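Local coordinates for cell cycle regulatory protein GcrA (Caulobacter crescentus, PDB 5YIU) that regulates the cell cycle by activating transcription, binding DNA through this N-terminal domain, at residues L23-I28 against N38-K43; Q27-K30 against G34-R37. All blocks are in the same frame, centred on the assembly; numbering follows the deposited sequence. Where two conformers were deposited one is given.

Interaction 1 (L23-I28 against N38-K43)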
ATOM      1  N   LEU A  23       5.943  -9.364   1.569  1.00  9.31           N
ATOM      2  CA  LEU A  23       6.738  -8.201   1.167  1.00 10.99           C
ATOM      3  C   LEU A  23       6.686  -7.098   2.220  1.00 11.44           C
ATOM      4  O   LEU A  23       5.687  -6.927   2.914  1.00  9.66           O
ATOM      5  CB  LEU A  23       6.292  -7.652  -0.186  1.00 11.42           C
ATOM      6  CG  LEU A  23       6.715  -8.408  -1.451  1.00 17.65           C
ATOM      7  CD1 LEU A  23       6.016  -9.737  -1.571  1.00 20.31           C
ATOM      8  CD2 LEU A  23       6.430  -7.558  -2.675  1.00 19.58           C
ATOM      9  N   SER A  24       7.782  -6.362   2.341  1.00  9.39           N
ATOM     10  CA  SER A  24       7.870  -5.251   3.273  1.00  8.86           C
ATOM     11  C   SER A  24       7.026  -4.078   2.802  1.00  9.13           C
ATOM     12  O   SER A  24       6.673  -3.974   1.623  1.00  9.00           O
ATOM     13  CB  SER A  24       9.325  -4.800   3.409  1.00 10.56           C
ATOM     14  OG  SER A  24       9.757  -4.165   2.215  1.00 12.51           O
ATOM     15  N   ALA A  25       6.719  -3.186   3.733  1.00  8.11           N
ATOM     16  CA  ALA A  25       6.008  -1.972   3.370  1.00  9.11           C
ATOM     17  C   ALA A  25       6.799  -1.143   2.354  1.00  8.87           C
ATOM     18  O   ALA A  25       6.218  -0.494   1.487  1.00  9.50           O
ATOM     19  CB  ALA A  25       5.700  -1.155   4.600  1.00  8.29           C
ATOM     20  N   SER A  26       8.125  -1.169   2.476  1.00 11.00           N
ATOM     21  CA  SER A  26       9.006  -0.483   1.532  0.64 11.93           C
ATOM     22  C   SER A  26       8.849  -1.036   0.128  1.00 10.78           C
ATOM     23  O   SER A  26       8.696  -0.284  -0.830  1.00 12.65           O
ATOM     24  CB  SER A  26      10.466  -0.620   1.963  0.64 15.92           C
ATOM     25  OG  SER A  26      10.815   0.407   2.865  0.64 16.98           O
ATOM     26  N   GLN A  27       8.897  -2.360   0.015  1.00 11.87           N
ATOM     27  CA  GLN A  27       8.790  -3.005  -1.290  1.00 11.52           C
ATOM     28  C   GLN A  27       7.432  -2.739  -1.900  1.00 10.73           C
ATOM     29  O   GLN A  27       7.318  -2.468  -3.090  1.00 12.21           O
ATOM     30  CB  GLN A  27       8.977  -4.515  -1.149  1.00 13.15           C
ATOM     31  CG  GLN A  27      10.393  -4.974  -0.876  1.00 19.90           C
ATOM     32  CD  GLN A  27      10.483  -6.482  -0.646  1.00 29.46           C
ATOM     33  OE1 GLN A  27      10.010  -7.005   0.374  1.00 21.15           O
ATOM     34  NE2 GLN A  27      11.089  -7.188  -1.597  1.00 28.40           N
ATOM     35  N   ILE A  28       6.395  -2.826  -1.078  1.00  8.96           N
ATOM     36  CA  ILE A  28       5.041  -2.586  -1.567  1.00  9.27           C
ATOM     37  C   ILE A  28       4.864  -1.146  -2.045  1.00  9.24           C
ATOM     38  O   ILE A  28       4.272  -0.906  -3.093  1.00  9.01           O
ATOM     39  CB  ILE A  28       4.001  -2.938  -0.486  1.00  8.59           C
ATOM     40  CG1 ILE A  28       4.030  -4.448  -0.212  1.00  9.59           C
ATOM     41  CG2 ILE A  28       2.612  -2.474  -0.900  1.00  9.48           C
ATOM     42  CD1 ILE A  28       3.187  -4.881   0.944  1.00 10.41           C
ATOM     43  N   ASN A  38       5.478   4.543   5.032  1.00  7.52           N
ATOM     44  CA  ASN A  38       4.606   4.772   6.172  1.00  7.96           C
ATOM     45  C   ASN A  38       3.134   4.838   5.793  1.00  8.50           C
ATOM     46  O   ASN A  38       2.275   4.420   6.569  1.00  8.14           O
ATOM     47  CB  ASN A  38       5.017   6.043   6.918  1.00  9.06           C
ATOM     48  CG  ASN A  38       6.291   5.860   7.724  1.00  9.16           C
ATOM     49  OD1 ASN A  38       6.850   4.763   7.789  1.00  9.53           O
ATOM     50  ND2 ASN A  38       6.756   6.940   8.340  1.00 10.16           N
ATOM     51  N   ALA A  39       2.836   5.346   4.596  1.00  7.57           N
ATOM     52  CA  ALA A  39       1.448   5.403   4.166  1.00  6.68           C
ATOM     53  C   ALA A  39       0.919   3.989   3.884  1.00  7.86           C
ATOM     54  O   ALA A  39      -0.243   3.679   4.178  1.00  7.85           O
ATOM     55  CB  ALA A  39       1.288   6.310   2.955  1.00  8.83           C
ATOM     56  N   VAL A  40       1.777   3.121   3.346  1.00  7.08           N
ATOM     57  CA  VAL A  40       1.417   1.718   3.176  1.00  7.31           C
ATOM     58  C   VAL A  40       1.112   1.073   4.534  1.00  7.61           C
ATOM     59  O   VAL A  40       0.114   0.374   4.693  1.00  7.41           O
ATOM     60  CB  VAL A  40       2.523   0.948   2.421  1.00  6.87           C
ATOM     61  CG1 VAL A  40       2.326  -0.551   2.548  1.00  7.53           C
ATOM     62  CG2 VAL A  40       2.561   1.373   0.953  1.00  8.48           C
ATOM     63  N   ILE A  41       1.975   1.319   5.519  1.00  7.69           N
ATOM     64  CA  ILE A  41       1.742   0.786   6.860  1.00  8.73           C
ATOM     65  C   ILE A  41       0.391   1.243   7.414  1.00  7.51           C
ATOM     66  O   ILE A  41      -0.385   0.439   7.935  1.00  7.22           O
ATOM     67  CB  ILE A  41       2.884   1.166   7.830  1.00  7.66           C
ATOM     68  CG1 ILE A  41       4.158   0.405   7.439  1.00  9.60           C
ATOM     69  CG2 ILE A  41       2.488   0.875   9.282  1.00  9.96           C
ATOM     70  CD1 ILE A  41       5.427   0.870   8.163  1.00 10.56           C
ATOM     71  N   GLY A  42       0.085   2.526   7.266  1.00  7.96           N
ATOM     72  CA  GLY A  42      -1.197   3.015   7.723  1.00  7.96           C
ATOM     73  C   GLY A  42      -2.366   2.298   7.074  1.00  7.26           C
ATOM     74  O   GLY A  42      -3.369   1.990   7.736  1.00  8.51           O
ATOM     75  N   LYS A  43      -2.270   2.058   5.771  1.00  7.44           N
ATOM     76  CA  LYS A  43      -3.335   1.360   5.057  1.00  7.61           C
ATOM     77  C   LYS A  43      -3.471  -0.095   5.506  1.00  6.62           C
ATOM     78  O   LYS A  43      -4.586  -0.587   5.666  1.00  8.64           O
ATOM     79  CB  LYS A  43      -3.116   1.454   3.543  1.00  8.08           C
ATOM     80  CG  LYS A  43      -4.217   0.831   2.702  1.00  7.17           C
ATOM     81  CD  LYS A  43      -5.571   1.461   2.971  1.00  8.11           C
ATOM     82  CE  LYS A  43      -6.597   0.976   1.965  1.00  8.27           C
ATOM     83  NZ  LYS A  43      -7.948   1.545   2.251  1.00  9.82           N
TER

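Interaction 2 (Q27-K30 against G34-R37)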
ATOM      1  N   GLN A  27       8.897  -2.360   0.015  1.00 11.87           N
ATOM      2  CA  GLN A  27       8.790  -3.005  -1.290  1.00 11.52           C
ATOM      3  C   GLN A  27       7.432  -2.739  -1.900  1.00 10.73           C
ATOM      4  O   GLN A  27       7.318  -2.468  -3.090  1.00 12.21           O
ATOM      5  CB  GLN A  27       8.977  -4.515  -1.149  1.00 13.15           C
ATOM      6  CG  GLN A  27      10.393  -4.974  -0.876  1.00 19.90           C
ATOM      7  CD  GLN A  27      10.483  -6.482  -0.646  1.00 29.46           C
ATOM      8  OE1 GLN A  27      10.010  -7.005   0.374  1.00 21.15           O
ATOM      9  NE2 GLN A  27      11.089  -7.188  -1.597  1.00 28.40           N
ATOM     10  N   ILE A  28       6.395  -2.826  -1.078  1.00  8.96           N
ATOM     11  CA  ILE A  28       5.041  -2.586  -1.567  1.00  9.27           C
ATOM     12  C   ILE A  28       4.864  -1.146  -2.045  1.00  9.24           C
ATOM     13  O   ILE A  28       4.272  -0.906  -3.093  1.00  9.01           O
ATOM     14  CB  ILE A  28       4.001  -2.938  -0.486  1.00  8.59           C
ATOM     15  CG1 ILE A  28       4.030  -4.448  -0.212  1.00  9.59           C
ATOM     16  CG2 ILE A  28       2.612  -2.474  -0.900  1.00  9.48           C
ATOM     17  CD1 ILE A  28       3.187  -4.881   0.944  1.00 10.41           C
ATOM     18  N   ALA A  29       5.395  -0.192  -1.285  1.00  9.25           N
ATOM     19  CA  ALA A  29       5.339   1.207  -1.697  1.00 10.96           C
ATOM     20  C   ALA A  29       6.017   1.395  -3.052  1.00  9.85           C
ATOM     21  O   ALA A  29       5.507   2.113  -3.923  1.00 10.95           O
ATOM     22  CB  ALA A  29       5.980   2.098  -0.653  1.00 10.86           C
ATOM     23  N   LYS A  30       7.166   0.742  -3.222  1.00 10.95           N
ATOM     24  CA  LYS A  30       7.927   0.856  -4.461  1.00 14.73           C
ATOM     25  C   LYS A  30       7.125   0.299  -5.636  1.00 13.38           C
ATOM     26  O   LYS A  30       7.083   0.896  -6.712  1.00 16.09           O
ATOM     27  CB  LYS A  30       9.261   0.117  -4.330  1.00 17.30           C
ATOM     28  CG  LYS A  30      10.288   0.451  -5.398  1.00 24.13           C
ATOM     29  CD  LYS A  30      10.383  -0.642  -6.446  1.00 44.61           C
ATOM     30  CE  LYS A  30      11.485  -0.345  -7.454  1.00 55.82           C
ATOM     31  NZ  LYS A  30      11.574  -1.400  -8.501  1.00 54.38           N
ATOM     32  N   GLY A  34       4.234   6.194  -6.102  1.00 11.25           N
ATOM     33  CA  GLY A  34       3.592   7.412  -5.642  1.00 13.02           C
ATOM     34  C   GLY A  34       3.044   7.390  -4.222  1.00 12.48           C
ATOM     35  O   GLY A  34       2.175   8.180  -3.879  1.00 12.30           O
ATOM     36  N   VAL A  35       3.548   6.484  -3.395  1.00 11.41           N
ATOM     37  CA  VAL A  35       3.098   6.375  -2.011  1.00 13.50           C
ATOM     38  C   VAL A  35       4.303   5.962  -1.170  1.00  9.79           C
ATOM     39  O   VAL A  35       5.212   5.294  -1.671  1.00 12.12           O
ATOM     40  CB  VAL A  35       1.925   5.348  -1.885  1.00 10.95           C
ATOM     41  CG1 VAL A  35       2.380   3.939  -2.264  1.00 10.81           C
ATOM     42  CG2 VAL A  35       1.307   5.354  -0.497  1.00 10.24           C
ATOM     43  N   THR A  36       4.342   6.388   0.089  1.00 10.61           N
ATOM     44  CA  THR A  36       5.479   6.073   0.946  1.00 10.60           C
ATOM     45  C   THR A  36       5.281   4.813   1.767  1.00  9.40           C
ATOM     46  O   THR A  36       4.172   4.301   1.920  1.00  8.70           O
ATOM     47  CB  THR A  36       5.751   7.189   1.958  1.00  9.16           C
ATOM     48  OG1 THR A  36       4.614   7.327   2.812  1.00 12.34           O
ATOM     49  CG2 THR A  36       6.052   8.508   1.257  1.00 11.88           C
ATOM     50  N   ARG A  37       6.390   4.334   2.312  1.00  8.57           N
ATOM     51  CA  ARG A  37       6.405   3.205   3.218  1.00 10.09           C
ATOM     52  C   ARG A  37       5.419   3.391   4.376  1.00  8.68           C
ATOM     53  O   ARG A  37       4.598   2.512   4.664  1.00  8.57           O
ATOM     54  CB  ARG A  37       7.822   3.039   3.751  1.00 12.27           C
ATOM     55  CG  ARG A  37       7.955   1.984   4.788  1.00 14.58           C
ATOM     56  CD  ARG A  37       9.372   1.891   5.306  1.00 14.80           C
ATOM     57  NE  ARG A  37       9.467   0.742   6.191  1.00 19.07           N
ATOM     58  CZ  ARG A  37       9.134   0.765   7.474  1.00 17.12           C
ATOM     59  NH1 ARG A  37       8.717   1.884   8.028  1.00 12.12           N
ATOM     60  NH2 ARG A  37       9.230  -0.333   8.206  1.00 21.65           N
TER
HETATM   61  O   HOH W   1       6.515   4.732  -4.295  1.00 26.47           O

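Interaction 1 (L23-I28 against N38-K43)
The helix-turn-helix unit brings A25, in the first turn of helix 25-32, against V40 and I41 of helix 37-47. The backbones come closest at A25 and V40, whose CA atoms are 5.9 Å apart, a spacing that an alanine on one helix permits. A25 CB meets two side chains from nearly perpendicular directions: I41 CG1 at 3.6 Å and V40 CG1 at 4.0 Å. V40 CG1 stands anti to its backbone N (chi1 166°), which directs this methyl at helix 25-32, where it touches both A25 CB and, at 4.0 Å, I28 CG2. A25 and I28 are one turn apart, and so a methyl of each reaches V40 CG1. The other branch, V40 CG2, approaches the A25 backbone carbonyl, 4.1 Å from A25 O.

I41 leaves its helix beside the interface, but its CG1 branch turns toward A25, CG1 meeting A25 CB most closely and CD1 following at 4.1 Å. In the helix-turn-helix fold the second helix of such a pair usually reads the DNA, so helix 37-47 is the likely recognition helix. Helix 9-21 packs on the same interior, with L18 and W19 touching I28.

The start of helix 25-32 is fixed by a capping box. Q27 N donates to S24 OG over 3.0 Å (N-H...O angle 163°), and in return S24 N donates to Q27 OE1, also over 3.0 Å and almost straight at 172°. The second donor is tilted slightly from the Q27 carbonyl plane. These reciprocal bonds use S24 OG as an acceptor and the Q27 amide oxygen on the side of the turn away from helix 37-47.

Interaction 2 (Q27-K30 against G34-R37)
The flat peptide between T36 and R37 receives A29 CB over one face, 3.7 Å from T36 C and 3.7 Å from R37 N, while the T36 side chain leaves on the opposite face. The methyl stands almost vertically above T36 C. The neighbouring V35-T36 peptide is met near its carbonyl end: A29 CB is 3.4 Å from V35 O, displaced to one side of that plane. This is the turn of the helix-turn-helix motif, folded back on helix 25-32, and the CA atoms of A29 and R37 are 5.4 Å apart.

V35 adds an apolar branch. Its CG1 lies between the backbone N and the carbonyl carbon (chi1 64°), which sends it to the A29 backbone, 4.0 Å from A29 O; V40 of helix 37-47 touches both V35 and A29. At the far end of the turn, T36 is the N-cap of that helix, its OG1 hydrogen-bonded to A39 N.

The two backbones are also joined through a water that donates both of its protons, one to A29 O at 2.8 Å and the other to V35 O at 3.0 Å.

In the fold
Both contacts fasten helix 25-32 to what follows it in the helix-turn-helix unit, and they share I28 and Q27 on that helix. Interaction 1 is the core one: three of its four touching residues are buried, and its chemistry is that of aliphatic side chains against each other between two helices. Interaction 2 is only partly buried, with exposed T36 and R37, and there a methyl packs on peptide backbone while a water links carbonyls. The CG2 of V40 packs on A29 CA and V35 CG1, carrying one contact into the other. A second junction is R37, whose O lies near A25 CB. Each contact sits at the start of a helix.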